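Local coordinates for ulvan Lyase-PL25 (Pseudoalteromonas sp. PLSV, PDB 5UAM), which cleaves ulvan, the sulfated cell-wall polysaccharide of green seaweeds, as a lyase of polysaccharide lyase family 25, at residues 112-126 with 152-165. Residues are numbered along the deposited sequence; the frame is centred on the assembly and turned at random.
Sequences IHIFYGGHGGQASNG and WEDLNNITPFGTYN. With PO4 (phosphate ion), chain E.
Gly120 O is buried here without a polar partner, and the edge of the Phe161 ring meets it, CD1 lying 3.4 Å from that oxygen. The one direct hydrogen bond between 112-126 and 152-165 runs from Gly120 N to Gly162 O, 3.0 Å, with the donor 60° out of the carbonyl plane. Close backbone packing accompanies it, for a side chain on Gly118 would collide with Gly162 O and one on Gly121 with the Phe161 ring. Phe161 CZ meets Asn125 CB at 3.7 Å. With CG anti to the carbonyl carbon (chi1 -63°), the Asn125 amide sits beside Pro160 CB while OD1 accepts from Gln122 N, in the plane of that amide, and from Gln122 NE2, which also bonds Glu86. An alanine at this position would probably cost Gln122 N this acceptor, Gln122 NE2 one of its two, and Pro160 its amide neighbour. Distantly, Trp152 CZ3 approaches Ile114 CG1 (3.7 Å). His119 NE2 donates almost straight (2.6 Å, 171°) to O4 of a phosphate, probably from the crystallisation liquor, that Tyr164 and His99, assigned proton acceptor and donor, also meet. This is consistent with a catalytic site where a loop within one beta-propeller blade packs on the link to the next.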
ATOM      1  N   ILE A 112      -8.502   8.838  15.513  1.00 14.75           N
ATOM      2  CA  ILE A 112      -8.049   7.839  14.560  1.00 13.40           C
ATOM      3  C   ILE A 112      -8.943   7.935  13.337  1.00 14.32           C
ATOM      4  O   ILE A 112     -10.176   7.874  13.445  1.00 14.38           O
ATOM      5  CB  ILE A 112      -8.082   6.437  15.185  1.00 14.03           C
ATOM      6  CG1 ILE A 112      -7.256   6.440  16.481  1.00 19.88           C
ATOM      7  CG2 ILE A 112      -7.549   5.386  14.210  1.00 14.64           C
ATOM      8  CD1 ILE A 112      -7.586   5.344  17.408  1.00 35.27           C
ATOM      9  N   HIS A 113      -8.323   8.091  12.175  1.00 12.54           N
ATOM     10  CA  HIS A 113      -9.013   8.171  10.903  1.00 12.28           C
ATOM     11  C   HIS A 113      -8.796   6.889  10.127  1.00 11.51           C
ATOM     12  O   HIS A 113      -7.689   6.349  10.108  1.00 12.64           O
ATOM     13  CB  HIS A 113      -8.426   9.304  10.077  1.00 12.02           C
ATOM     14  CG  HIS A 113      -8.655  10.646  10.676  1.00 12.21           C
ATOM     15  ND1 HIS A 113      -9.607  11.524  10.213  1.00 13.59           N
ATOM     16  CD2 HIS A 113      -8.074  11.241  11.741  1.00 13.58           C
ATOM     17  CE1 HIS A 113      -9.584  12.619  10.950  1.00 14.33           C
ATOM     18  NE2 HIS A 113      -8.656  12.470  11.881  1.00 14.19           N
ATOM     19  N   ILE A 114      -9.860   6.425   9.478  1.00 11.89           N
ATOM     20  CA  ILE A 114      -9.824   5.244   8.633  1.00 11.36           C
ATOM     21  C   ILE A 114     -10.377   5.644   7.266  1.00 12.29           C
ATOM     22  O   ILE A 114     -11.504   6.132   7.162  1.00 12.52           O
ATOM     23  CB  ILE A 114     -10.615   4.072   9.247  1.00 11.29           C
ATOM     24  CG1 ILE A 114      -9.920   3.576  10.524  1.00 14.00           C
ATOM     25  CG2 ILE A 114     -10.794   2.941   8.236  1.00 13.91           C
ATOM     26  CD1 ILE A 114      -8.653   2.819  10.301  1.00 19.86           C
ATOM     27  N   PHE A 115      -9.567   5.485   6.226  1.00 11.88           N
ATOM     28  CA  PHE A 115      -9.983   5.698   4.846  1.00 10.24           C
ATOM     29  C   PHE A 115     -10.183   4.324   4.218  1.00 11.22           C
ATOM     30  O   PHE A 115      -9.356   3.434   4.416  1.00 12.69           O
ATOM     31  CB  PHE A 115      -8.896   6.490   4.110  1.00 12.35           C
ATOM     32  CG  PHE A 115      -8.563   7.791   4.775  1.00 11.50           C
ATOM     33  CD1 PHE A 115      -9.283   8.941   4.506  1.00 12.97           C
ATOM     34  CD2 PHE A 115      -7.540   7.861   5.685  1.00 11.95           C
ATOM     35  CE1 PHE A 115      -8.972  10.144   5.117  1.00 12.89           C
ATOM     36  CE2 PHE A 115      -7.224   9.064   6.307  1.00 13.01           C
ATOM     37  CZ  PHE A 115      -7.944  10.199   6.021  1.00 13.29           C
ATOM     38  N   TYR A 116     -11.291   4.128   3.514  1.00 10.95           N
ATOM     39  CA  TYR A 116     -11.656   2.771   3.123  1.00 11.68           C
ATOM     40  C   TYR A 116     -12.760   2.804   2.073  1.00 10.98           C
ATOM     41  O   TYR A 116     -13.359   3.845   1.798  1.00 11.91           O
ATOM     42  CB  TYR A 116     -12.159   1.998   4.347  1.00 11.35           C
ATOM     43  CG  TYR A 116     -13.528   2.450   4.820  1.00 11.56           C
ATOM     44  CD1 TYR A 116     -13.690   3.604   5.582  1.00 12.48           C
ATOM     45  CD2 TYR A 116     -14.674   1.747   4.473  1.00 12.37           C
ATOM     46  CE1 TYR A 116     -14.948   4.022   5.989  1.00 11.64           C
ATOM     47  CE2 TYR A 116     -15.927   2.163   4.869  1.00 14.11           C
ATOM     48  CZ  TYR A 116     -16.062   3.303   5.617  1.00 12.23           C
ATOM     49  OH  TYR A 116     -17.323   3.710   6.007  1.00 14.70           O
ATOM     50  N   GLY A 117     -13.042   1.645   1.496  1.00 11.07           N
ATOM     51  CA  GLY A 117     -14.283   1.421   0.792  1.00 12.87           C
ATOM     52  C   GLY A 117     -14.290   1.719  -0.699  1.00 11.50           C
ATOM     53  O   GLY A 117     -15.240   1.323  -1.374  1.00 13.52           O
ATOM     54  N   GLY A 118     -13.299   2.416  -1.237  1.00 12.28           N
ATOM     55  CA  GLY A 118     -13.384   2.900  -2.607  1.00 12.85           C
ATOM     56  C   GLY A 118     -12.753   1.979  -3.635  1.00 13.22           C
ATOM     57  O   GLY A 118     -11.652   1.470  -3.442  1.00 13.44           O
ATOM     58  N   HIS A 119     -13.450   1.815  -4.763  1.00 12.97           N
ATOM     59  CA  HIS A 119     -12.830   1.287  -5.968  1.00 13.14           C
ATOM     60  C   HIS A 119     -13.212   2.150  -7.154  1.00 12.75           C
ATOM     61  O   HIS A 119     -13.565   1.663  -8.235  1.00 15.02           O
ATOM     62  CB  HIS A 119     -13.126  -0.188  -6.190  1.00 13.27           C
ATOM     63  CG  HIS A 119     -12.212  -0.843  -7.177  1.00 13.11           C
ATOM     64  ND1 HIS A 119     -12.326  -2.176  -7.502  1.00 15.10           N
ATOM     65  CD2 HIS A 119     -11.148  -0.373  -7.875  1.00 14.06           C
ATOM     66  CE1 HIS A 119     -11.391  -2.497  -8.381  1.00 16.92           C
ATOM     67  NE2 HIS A 119     -10.656  -1.424  -8.616  1.00 15.64           N
ATOM     68  N   GLY A 120     -13.125   3.463  -6.941  1.00 13.09           N
ATOM     69  CA  GLY A 120     -13.268   4.443  -8.006  1.00 12.23           C
ATOM     70  C   GLY A 120     -14.626   5.112  -8.107  1.00 13.72           C
ATOM     71  O   GLY A 120     -14.849   5.894  -9.044  1.00 16.44           O
ATOM     72  N   GLY A 121     -15.539   4.837  -7.186  1.00 13.55           N
ATOM     73  CA  GLY A 121     -16.869   5.409  -7.263  1.00 15.37           C
ATOM     74  C   GLY A 121     -17.684   4.830  -8.408  1.00 14.93           C
ATOM     75  O   GLY A 121     -17.290   3.879  -9.082  1.00 17.00           O
ATOM     76  N   GLN A 122     -18.843   5.435  -8.632  1.00 15.01           N
ATOM     77  CA  GLN A 122     -19.746   4.990  -9.676  1.00 16.78           C
ATOM     78  C   GLN A 122     -20.596   6.178 -10.109  1.00 15.82           C
ATOM     79  O   GLN A 122     -20.499   7.269  -9.542  1.00 15.43           O
ATOM     80  CB  GLN A 122     -20.607   3.816  -9.197  1.00 16.72           C
ATOM     81  CG  GLN A 122     -21.436   4.115  -7.964  1.00 16.78           C
ATOM     82  CD  GLN A 122     -20.950   3.403  -6.722  1.00 18.74           C
ATOM     83  OE1 GLN A 122     -20.738   2.174  -6.725  1.00 18.06           O
ATOM     84  NE2 GLN A 122     -20.790   4.156  -5.635  1.00 18.32           N
ATOM     85  N   ALA A 123     -21.440   5.947 -11.115  1.00 16.65           N
ATOM     86  CA  ALA A 123     -22.232   7.036 -11.684  1.00 16.89           C
ATOM     87  C   ALA A 123     -23.125   7.715 -10.651  1.00 17.69           C
ATOM     88  O   ALA A 123     -23.444   8.901 -10.798  1.00 18.70           O
ATOM     89  CB  ALA A 123     -23.075   6.538 -12.858  1.00 20.08           C
ATOM     90  N   SER A 124     -23.591   6.989  -9.627  1.00 16.94           N
ATOM     91  CA  SER A 124     -24.502   7.595  -8.669  1.00 17.14           C
ATOM     92  C   SER A 124     -23.839   8.700  -7.871  1.00 15.09           C
ATOM     93  O   SER A 124     -24.546   9.552  -7.317  1.00 18.33           O
ATOM     94  CB  SER A 124     -25.065   6.541  -7.711  1.00 17.49           C
ATOM     95  OG  SER A 124     -24.042   5.971  -6.926  1.00 18.16           O
ATOM     96  N   ASN A 125     -22.511   8.755  -7.859  1.00 15.11           N
ATOM     97  CA  ASN A 125     -21.788   9.742  -7.085  1.00 14.53           C
ATOM     98  C   ASN A 125     -21.598  11.052  -7.828  1.00 16.57           C
ATOM     99  O   ASN A 125     -21.279  12.065  -7.187  1.00 18.29           O
ATOM    100  CB  ASN A 125     -20.415   9.203  -6.725  1.00 16.19           C
ATOM    101  CG  ASN A 125     -20.493   7.984  -5.841  1.00 16.67           C
ATOM    102  OD1 ASN A 125     -20.092   6.903  -6.239  1.00 16.95           O
ATOM    103  ND2 ASN A 125     -21.014   8.149  -4.646  1.00 17.77           N
ATOM    104  N   GLY A 126     -21.787  11.068  -9.135  1.00 15.59           N
ATOM    105  CA  GLY A 126     -21.539  12.239  -9.935  1.00 16.48           C
ATOM    106  C   GLY A 126     -20.772  11.892 -11.192  1.00 15.48           C
ATOM    107  O   GLY A 126     -20.504  10.725 -11.492  1.00 17.31           O
ATOM    108  N   TRP A 152     -17.218   4.981  16.156  1.00 15.84           N
ATOM    109  CA  TRP A 152     -16.845   5.621  14.903  1.00 16.09           C
ATOM    110  C   TRP A 152     -17.980   6.478  14.362  1.00 16.80           C
ATOM    111  O   TRP A 152     -19.162   6.217  14.610  1.00 19.30           O
ATOM    112  CB  TRP A 152     -16.480   4.530  13.864  1.00 17.08           C
ATOM    113  CG  TRP A 152     -15.280   3.809  14.356  1.00 15.24           C
ATOM    114  CD1 TRP A 152     -15.249   2.760  15.237  1.00 16.42           C
ATOM    115  CD2 TRP A 152     -13.937   4.152  14.085  1.00 14.35           C
ATOM    116  NE1 TRP A 152     -13.941   2.425  15.509  1.00 15.40           N
ATOM    117  CE2 TRP A 152     -13.119   3.274  14.817  1.00 15.09           C
ATOM    118  CE3 TRP A 152     -13.330   5.108  13.268  1.00 15.28           C
ATOM    119  CZ2 TRP A 152     -11.731   3.357  14.782  1.00 16.00           C
ATOM    120  CZ3 TRP A 152     -11.951   5.174  13.224  1.00 15.50           C
ATOM    121  CH2 TRP A 152     -11.168   4.297  13.986  1.00 16.24           C
ATOM    122  N   GLU A 153     -17.610   7.499  13.603  1.00 17.04           N
ATOM    123  CA  GLU A 153     -18.577   8.278  12.855  1.00 19.02           C
ATOM    124  C   GLU A 153     -18.062   8.496  11.442  1.00 15.98           C
ATOM    125  O   GLU A 153     -16.853   8.543  11.184  1.00 16.56           O
ATOM    126  CB  GLU A 153     -18.902   9.613  13.531  1.00 24.10           C
ATOM    127  CG  GLU A 153     -17.729  10.552  13.629  1.00 23.14           C
ATOM    128  CD  GLU A 153     -18.044  11.814  14.436  1.00 43.30           C
ATOM    129  OE1 GLU A 153     -19.133  11.870  15.052  1.00 50.77           O
ATOM    130  OE2 GLU A 153     -17.202  12.744  14.448  1.00 36.25           O
ATOM    131  N   ASP A 154     -19.011   8.621  10.530  1.00 18.53           N
ATOM    132  CA  ASP A 154     -18.706   8.862   9.138  1.00 16.03           C
ATOM    133  C   ASP A 154     -18.397  10.336   8.905  1.00 16.46           C
ATOM    134  O   ASP A 154     -19.117  11.224   9.384  1.00 20.46           O
ATOM    135  CB  ASP A 154     -19.911   8.455   8.288  1.00 18.25           C
ATOM    136  CG  ASP A 154     -20.306   7.010   8.498  1.00 25.51           C
ATOM    137  OD1 ASP A 154     -19.397   6.158   8.556  1.00 21.92           O
ATOM    138  OD2 ASP A 154     -21.520   6.715   8.635  1.00 33.81           O
ATOM    139  N   LEU A 155     -17.365  10.628   8.127  0.68 15.98           N
ATOM    140  CA  LEU A 155     -17.200  11.988   7.614  0.68 16.85           C
ATOM    141  C   LEU A 155     -17.464  12.081   6.125  0.68 19.13           C
ATOM    142  O   LEU A 155     -18.071  13.041   5.660  0.68 21.69           O
ATOM    143  CB  LEU A 155     -15.785  12.512   7.888  0.68 20.82           C
ATOM    144  CG  LEU A 155     -15.353  12.546   9.350  0.68 17.54           C
ATOM    145  CD1 LEU A 155     -13.996  13.221   9.480  0.68 17.94           C
ATOM    146  CD2 LEU A 155     -16.392  13.272  10.207  0.68 23.29           C
ATOM    147  N   ASN A 156     -17.127  11.032   5.420  1.00 23.10           N
ATOM    148  CA  ASN A 156     -17.036  10.965   3.978  1.00 20.86           C
ATOM    149  C   ASN A 156     -16.925  12.338   3.336  1.00 21.84           C
ATOM    150  O   ASN A 156     -17.838  12.782   2.635  1.00 22.86           O
ATOM    151  CB  ASN A 156     -18.266  10.201   3.513  1.00 21.02           C
ATOM    152  CG  ASN A 156     -18.379   8.860   4.212  1.00 22.79           C
ATOM    153  OD1 ASN A 156     -17.358   8.281   4.600  1.00 18.75           O
ATOM    154  ND2 ASN A 156     -19.609   8.364   4.397  1.00 24.28           N
ATOM    155  N   ASN A 157     -15.800  13.010   3.598  1.00 19.80           N
ATOM    156  CA  ASN A 157     -15.542  14.388   3.189  1.00 15.36           C
ATOM    157  C   ASN A 157     -14.392  14.471   2.177  1.00 15.35           C
ATOM    158  O   ASN A 157     -13.769  15.532   2.006  1.00 16.90           O
ATOM    159  CB  ASN A 157     -15.209  15.248   4.412  1.00 17.81           C
ATOM    160  CG  ASN A 157     -13.979  14.754   5.147  1.00 15.97           C
ATOM    161  OD1 ASN A 157     -13.460  13.698   4.835  1.00 15.47           O
ATOM    162  ND2 ASN A 157     -13.524  15.501   6.133  1.00 16.71           N
ATOM    163  N   ILE A 158     -14.107  13.356   1.530  1.00 15.82           N
ATOM    164  CA  ILE A 158     -13.149  13.238   0.439  1.00 14.49           C
ATOM    165  C   ILE A 158     -13.944  12.849  -0.796  1.00 15.39           C
ATOM    166  O   ILE A 158     -15.102  12.438  -0.704  1.00 16.13           O
ATOM    167  CB  ILE A 158     -12.067  12.190   0.742  1.00 15.56           C
ATOM    168  CG1 ILE A 158     -12.685  10.813   1.053  1.00 16.05           C
ATOM    169  CG2 ILE A 158     -11.230  12.667   1.943  1.00 17.25           C
ATOM    170  CD1 ILE A 158     -11.692   9.721   1.291  1.00 16.27           C
ATOM    171  N   THR A 159     -13.337  12.998  -1.971  1.00 14.02           N
ATOM    172  CA  THR A 159     -14.094  12.641  -3.163  1.00 13.00           C
ATOM    173  C   THR A 159     -14.459  11.155  -3.121  1.00 13.51           C
ATOM    174  O   THR A 159     -13.650  10.319  -2.699  1.00 14.48           O
ATOM    175  CB  THR A 159     -13.353  12.966  -4.461  1.00 13.92           C
ATOM    176  OG1 THR A 159     -14.176  12.530  -5.552  1.00 16.45           O
ATOM    177  CG2 THR A 159     -11.973  12.282  -4.554  1.00 16.04           C
ATOM    178  N   PRO A 160     -15.664  10.781  -3.561  1.00 13.34           N
ATOM    179  CA  PRO A 160     -15.984   9.348  -3.627  1.00 12.69           C
ATOM    180  C   PRO A 160     -15.207   8.614  -4.694  1.00 12.22           C
ATOM    181  O   PRO A 160     -15.130   7.375  -4.650  1.00 13.28           O
ATOM    182  CB  PRO A 160     -17.479   9.336  -3.944  1.00 14.10           C
ATOM    183  CG  PRO A 160     -17.724  10.659  -4.624  1.00 17.44           C
ATOM    184  CD  PRO A 160     -16.813  11.620  -3.925  1.00 15.21           C
ATOM    185  N   PHE A 161     -14.639   9.334  -5.659  1.00 12.29           N
ATOM    186  CA  PHE A 161     -13.928   8.724  -6.786  1.00 13.31           C
ATOM    187  C   PHE A 161     -12.488   8.509  -6.351  1.00 14.67           C
ATOM    188  O   PHE A 161     -11.583   9.297  -6.646  1.00 15.41           O
ATOM    189  CB  PHE A 161     -13.981   9.640  -8.005  1.00 14.19           C
ATOM    190  CG  PHE A 161     -15.356  10.007  -8.410  1.00 12.90           C
ATOM    191  CD1 PHE A 161     -16.226   9.042  -8.869  1.00 15.07           C
ATOM    192  CD2 PHE A 161     -15.802  11.317  -8.314  1.00 15.33           C
ATOM    193  CE1 PHE A 161     -17.514   9.366  -9.224  1.00 15.50           C
ATOM    194  CE2 PHE A 161     -17.083  11.647  -8.661  1.00 16.18           C
ATOM    195  CZ  PHE A 161     -17.946  10.675  -9.127  1.00 15.20           C
ATOM    196  N   GLY A 162     -12.266   7.419  -5.639  1.00 13.64           N
ATOM    197  CA  GLY A 162     -10.947   7.120  -5.112  1.00 11.66           C
ATOM    198  C   GLY A 162     -10.672   5.626  -5.009  1.00 13.75           C
ATOM    199  O   GLY A 162     -11.570   4.829  -4.727  1.00 14.08           O
ATOM    200  N   THR A 163      -9.427   5.252  -5.275  1.00 13.58           N
ATOM    201  CA  THR A 163      -8.885   3.918  -5.031  1.00 14.40           C
ATOM    202  C   THR A 163      -7.469   4.120  -4.502  1.00 14.08           C
ATOM    203  O   THR A 163      -6.755   5.019  -4.953  1.00 14.37           O
ATOM    204  CB  THR A 163      -8.733   3.061  -6.336  1.00 14.75           C
ATOM    205  OG1 THR A 163      -9.896   3.126  -7.181  1.00 16.40           O
ATOM    206  CG2 THR A 163      -8.491   1.595  -5.998  1.00 18.16           C
ATOM    207  N   TYR A 164      -7.033   3.245  -3.598  1.00 12.42           N
ATOM    208  CA  TYR A 164      -5.628   3.151  -3.167  1.00 10.73           C
ATOM    209  C   TYR A 164      -5.200   4.266  -2.214  1.00 12.98           C
ATOM    210  O   TYR A 164      -4.218   4.989  -2.464  1.00 13.60           O
ATOM    211  CB  TYR A 164      -4.665   3.026  -4.343  1.00 12.15           C
ATOM    212  CG  TYR A 164      -4.889   1.857  -5.255  1.00 11.63           C
ATOM    213  CD1 TYR A 164      -4.875   0.563  -4.773  1.00 13.58           C
ATOM    214  CD2 TYR A 164      -5.106   2.044  -6.611  1.00 12.88           C
ATOM    215  CE1 TYR A 164      -5.033  -0.494  -5.624  1.00 14.55           C
ATOM    216  CE2 TYR A 164      -5.277   1.007  -7.462  1.00 13.73           C
ATOM    217  CZ  TYR A 164      -5.246  -0.261  -6.976  1.00 14.17           C
ATOM    218  OH  TYR A 164      -5.401  -1.325  -7.830  1.00 17.91           O
ATOM    219  N   ASN A 165      -5.888   4.357  -1.081  1.00 11.70           N
ATOM    220  CA  ASN A 165      -5.649   5.415  -0.110  1.00 10.05           C
ATOM    221  C   ASN A 165      -4.311   5.267   0.594  1.00 11.00           C
ATOM    222  O   ASN A 165      -3.980   4.200   1.122  1.00 11.26           O
ATOM    223  CB  ASN A 165      -6.713   5.382   0.969  1.00 12.00           C
ATOM    224  CG  ASN A 165      -8.068   5.647   0.437  1.00 13.29           C
ATOM    225  OD1 ASN A 165      -8.281   6.616  -0.290  1.00 15.08           O
ATOM    226  ND2 ASN A 165      -9.029   4.816   0.833  1.00 11.74           N
TER
HETATM  227  P   PO4 E 503      -7.306  -1.903 -10.498  1.00 17.21           P
HETATM  228  O1  PO4 E 503      -7.643  -2.601 -11.800  1.00 23.07           O
HETATM  229  O2  PO4 E 503      -6.184  -0.967 -10.691  1.00 16.54           O
HETATM  230  O3  PO4 E 503      -6.907  -3.006  -9.548  1.00 22.87           O
HETATM  231  O4  PO4 E 503      -8.547  -1.141 -10.043  1.00 20.10           O
HETATM  232  O   HOH W   1      -7.627   2.356   1.989  1.00 12.48           O
HETATM  233  O   HOH W   2     -17.313   6.261   6.861  1.00 19.89           O
HETATM  234  O   HOH W   3     -20.109   3.793   7.440  1.00 22.78           O